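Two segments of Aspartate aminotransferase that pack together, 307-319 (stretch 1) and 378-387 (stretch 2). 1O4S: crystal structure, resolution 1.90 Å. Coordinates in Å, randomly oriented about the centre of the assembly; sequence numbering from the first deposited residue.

Stretch 1 (307-319) NFVVERLKKMGVK
Stretch 2, residues 378-387: ALDRIEDFLN

How are the two backbones laid against each other? Helix 307-315 and helix 378-386 run nearly parallel, their N-to-C directions 17° apart (signed crossing angle -17°) and their axes 11.0 Å apart at closest approach. The CA atoms of Arg312 and Leu379 lie 7.4 Å apart, those of Met316 and Glu383 6.6 Å, so the register advances four residues, about one turn, on each side.

What does Leu379 do at the start of stretch 2? Its CA-to-CB bond points toward stretch 1, and the side chain (chi1 m, chi2 t) fills a hole among Phe308, Val309, Arg312 and Leu313. Leu379 CD1 meets Phe308 CE2 at 3.8 Å and Val309 CG2 at 4.0 Å, while Leu379 CD2 reaches Leu313 CD2 at 3.7 Å. Leu379 CB lies over one face of the Arg312 guanidinium, leaving its edge free for charged partners.

Which residues take that edge? Asp380 points its CA-to-CB bond away, yet its carboxylate returns: Arg312 NH2 donates a hydrogen bond to Asp380 OD2 at 2.7 Å, within a salt bridge. Between the two acids, Ile382 CG2 packs 3.8 Å from Met316 CE. Extended Glu383 (chi1 t, chi2 t) forms a second salt bridge, Glu383 OE1 to Arg312 NH1 at 2.9 Å. Arg312 bends to reach both, with chi1 t, chi2 p and chi3 134°.

How does the contact close toward the C-terminal ends? Met316 (m, t, p) also sets its methyl against the next turn: Met316 CE is 3.6 Å from Glu383 CA and 3.7 Å from Leu386 CD1. Gly317, at phi/psi 75/23, ends the first helix in a Schellman motif, with Val318 N hydrogen-bonded to Leu313 O at 3.0 Å. Beyond this turn the CA-to-CB bond of Val318 (chi1 t) points toward stretch 2, and Val318 CG2 packs 3.4 Å from Leu386 CD1. Asn387 then leaves helical phi/psi at -111/35.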

# COMPACT_ATOMS: atom_id res chain seq x y z
N ASN B 307 23.30 14.92 -21.90
CA ASN B 307 24.39 15.29 -22.82
C ASN B 307 25.50 16.07 -22.13
O ASN B 307 26.67 15.87 -22.42
CB ASN B 307 23.88 16.12 -23.99
CG ASN B 307 23.09 15.31 -24.98
OD1 ASN B 307 23.24 14.09 -25.05
ND2 ASN B 307 22.22 15.98 -25.74
N PHE B 308 25.13 16.97 -21.23
CA PHE B 308 26.11 17.81 -20.54
C PHE B 308 26.97 17.03 -19.55
O PHE B 308 28.16 17.28 -19.44
CB PHE B 308 25.42 18.95 -19.78
CG PHE B 308 26.35 19.72 -18.89
CD1 PHE B 308 27.28 20.61 -19.43
CD2 PHE B 308 26.35 19.52 -17.51
CE1 PHE B 308 28.18 21.29 -18.62
CE2 PHE B 308 27.23 20.21 -16.69
CZ PHE B 308 28.15 21.09 -17.24
N VAL B 309 26.36 16.13 -18.80
CA VAL B 309 27.10 15.37 -17.81
C VAL B 309 28.00 14.35 -18.50
O VAL B 309 29.13 14.11 -18.07
CB VAL B 309 26.18 14.69 -16.74
CG1 VAL B 309 25.15 13.73 -17.37
CG2 VAL B 309 27.03 13.91 -15.71
N VAL B 310 27.49 13.77 -19.58
CA VAL B 310 28.22 12.79 -20.37
C VAL B 310 29.48 13.45 -20.92
O VAL B 310 30.57 12.98 -20.65
CB VAL B 310 27.33 12.14 -21.48
CG1 VAL B 310 28.16 11.45 -22.55
CG2 VAL B 310 26.36 11.14 -20.84
N GLU B 311 29.32 14.55 -21.65
CA GLU B 311 30.49 15.26 -22.20
C GLU B 311 31.49 15.59 -21.10
O GLU B 311 32.67 15.35 -21.24
CB GLU B 311 30.11 16.54 -22.96
CG GLU B 311 31.37 17.37 -23.33
CD GLU B 311 31.18 18.38 -24.47
OE1 GLU B 311 32.22 18.98 -24.89
OE2 GLU B 311 30.03 18.58 -24.93
N ARG B 312 31.00 16.13 -20.00
CA ARG B 312 31.87 16.57 -18.93
C ARG B 312 32.71 15.44 -18.32
O ARG B 312 33.92 15.59 -18.11
CB ARG B 312 31.02 17.23 -17.85
CG ARG B 312 31.79 18.03 -16.89
CD ARG B 312 32.44 19.26 -17.49
NE ARG B 312 32.17 20.34 -16.56
CZ ARG B 312 32.83 20.57 -15.42
NH1 ARG B 312 33.88 19.86 -15.06
NH2 ARG B 312 32.42 21.58 -14.66
N LEU B 313 32.07 14.29 -18.08
CA LEU B 313 32.73 13.18 -17.40
C LEU B 313 33.75 12.49 -18.30
O LEU B 313 34.80 12.10 -17.80
CB LEU B 313 31.70 12.16 -16.89
CG LEU B 313 30.99 12.59 -15.61
CD1 LEU B 313 29.84 11.65 -15.28
CD2 LEU B 313 31.96 12.70 -14.44
N LYS B 314 33.40 12.32 -19.57
CA LYS B 314 34.33 11.87 -20.62
C LYS B 314 35.65 12.67 -20.58
O LYS B 314 36.75 12.09 -20.49
CB LYS B 314 33.71 12.06 -22.02
CG LYS B 314 32.76 10.95 -22.50
CD LYS B 314 32.64 10.90 -24.05
CE LYS B 314 33.87 10.24 -24.74
NZ LYS B 314 33.77 10.07 -26.24
N LYS B 315 35.50 13.99 -20.64
CA LYS B 315 36.58 14.97 -20.55
C LYS B 315 37.48 14.80 -19.31
O LYS B 315 38.70 14.94 -19.41
CB LYS B 315 35.94 16.37 -20.60
CG LYS B 315 36.83 17.59 -20.36
CD LYS B 315 36.05 18.88 -20.77
CE LYS B 315 36.43 20.14 -19.95
NZ LYS B 315 35.18 20.86 -19.48
N MET B 316 36.89 14.47 -18.17
CA MET B 316 37.62 14.23 -16.92
C MET B 316 38.30 12.83 -16.86
O MET B 316 38.95 12.49 -15.86
CB MET B 316 36.65 14.34 -15.73
CG MET B 316 36.04 15.71 -15.49
SD MET B 316 34.54 15.68 -14.37
CE MET B 316 35.23 14.59 -13.13
N GLY B 317 38.12 12.02 -17.90
CA GLY B 317 38.66 10.68 -17.94
C GLY B 317 37.89 9.68 -17.08
O GLY B 317 38.44 8.66 -16.67
N VAL B 318 36.63 9.97 -16.80
CA VAL B 318 35.80 9.07 -15.99
C VAL B 318 35.19 8.01 -16.91
O VAL B 318 34.84 8.30 -18.07
CB VAL B 318 34.74 9.87 -15.17
CG1 VAL B 318 33.66 8.96 -14.57
CG2 VAL B 318 35.43 10.69 -14.06
N LYS B 319 35.08 6.78 -16.40
CA LYS B 319 34.59 5.65 -17.19
C LYS B 319 33.15 5.27 -16.84
O LYS B 319 32.80 5.14 -15.68
CB LYS B 319 35.48 4.43 -16.99
CG LYS B 319 36.83 4.49 -17.71
CD LYS B 319 37.52 3.11 -17.64
CE LYS B 319 38.94 3.13 -18.19
NZ LYS B 319 39.62 1.83 -17.95
N ALA B 378 28.84 20.79 -9.31
CA ALA B 378 29.14 19.48 -8.72
C ALA B 378 30.24 18.80 -9.50
O ALA B 378 31.15 18.24 -8.91
CB ALA B 378 27.90 18.59 -8.66
N LEU B 379 30.16 18.87 -10.83
CA LEU B 379 31.13 18.21 -11.71
C LEU B 379 32.50 18.84 -11.62
O LEU B 379 33.52 18.14 -11.78
CB LEU B 379 30.63 18.18 -13.15
CG LEU B 379 29.55 17.11 -13.34
CD1 LEU B 379 28.69 17.36 -14.59
CD2 LEU B 379 30.19 15.73 -13.38
N ASP B 380 32.51 20.15 -11.34
CA ASP B 380 33.71 20.90 -10.95
C ASP B 380 34.34 20.31 -9.71
O ASP B 380 35.54 20.05 -9.68
CB ASP B 380 33.34 22.36 -10.61
CG ASP B 380 33.40 23.29 -11.79
OD1 ASP B 380 32.98 24.47 -11.65
OD2 ASP B 380 33.89 22.96 -12.89
N ARG B 381 33.53 20.14 -8.67
CA ARG B 381 34.03 19.67 -7.37
C ARG B 381 34.52 18.24 -7.47
O ARG B 381 35.54 17.88 -6.90
CB ARG B 381 32.94 19.73 -6.31
CG ARG B 381 32.45 21.12 -5.94
CD ARG B 381 31.17 21.02 -5.17
NE ARG B 381 30.62 22.30 -4.74
CZ ARG B 381 29.72 22.44 -3.78
NH1 ARG B 381 29.28 21.37 -3.10
NH2 ARG B 381 29.26 23.64 -3.47
N ILE B 382 33.77 17.43 -8.23
CA ILE B 382 34.14 16.05 -8.49
C ILE B 382 35.48 15.97 -9.20
O ILE B 382 36.26 15.10 -8.89
CB ILE B 382 33.01 15.31 -9.26
CG1 ILE B 382 31.81 15.09 -8.33
CG2 ILE B 382 33.51 13.94 -9.81
CD1 ILE B 382 30.61 14.51 -9.02
N GLU B 383 35.74 16.90 -10.13
CA GLU B 383 36.97 16.92 -10.95
C GLU B 383 38.18 17.27 -10.08
O GLU B 383 39.26 16.67 -10.19
CB GLU B 383 36.82 17.89 -12.13
CG GLU B 383 38.00 17.95 -13.11
CD GLU B 383 37.76 18.85 -14.34
OE1 GLU B 383 36.67 19.42 -14.51
OE2 GLU B 383 38.70 18.97 -15.16
N ASP B 384 37.98 18.25 -9.20
CA ASP B 384 38.96 18.61 -8.18
C ASP B 384 39.28 17.45 -7.22
O ASP B 384 40.44 17.26 -6.80
CB ASP B 384 38.45 19.81 -7.37
CG ASP B 384 38.64 21.14 -8.11
OD1 ASP B 384 39.10 21.13 -9.29
OD2 ASP B 384 38.36 22.24 -7.58
N PHE B 385 38.25 16.69 -6.86
CA PHE B 385 38.37 15.59 -5.93
C PHE B 385 39.13 14.44 -6.60
O PHE B 385 39.99 13.79 -5.97
CB PHE B 385 36.96 15.17 -5.50
CG PHE B 385 36.92 14.00 -4.58
CD1 PHE B 385 37.12 14.16 -3.23
CD2 PHE B 385 36.65 12.73 -5.07
CE1 PHE B 385 37.06 13.09 -2.36
CE2 PHE B 385 36.59 11.65 -4.22
CZ PHE B 385 36.80 11.83 -2.86
N LEU B 386 38.85 14.21 -7.88
CA LEU B 386 39.53 13.17 -8.63
C LEU B 386 41.02 13.47 -8.82
O LEU B 386 41.81 12.54 -9.02
CB LEU B 386 38.85 12.95 -9.98
CG LEU B 386 37.45 12.34 -9.95
CD1 LEU B 386 37.04 11.90 -11.35
CD2 LEU B 386 37.36 11.17 -8.96
N ASN B 387 41.41 14.75 -8.79
CA ASN B 387 42.81 15.16 -8.94
C ASN B 387 43.35 15.70 -7.62
O ASN B 387 44.16 16.62 -7.63
CB ASN B 387 42.96 16.22 -10.05
CG ASN B 387 42.32 15.80 -11.38
OD1 ASN B 387 42.51 14.67 -11.86
ND2 ASN B 387 41.59 16.72 -11.99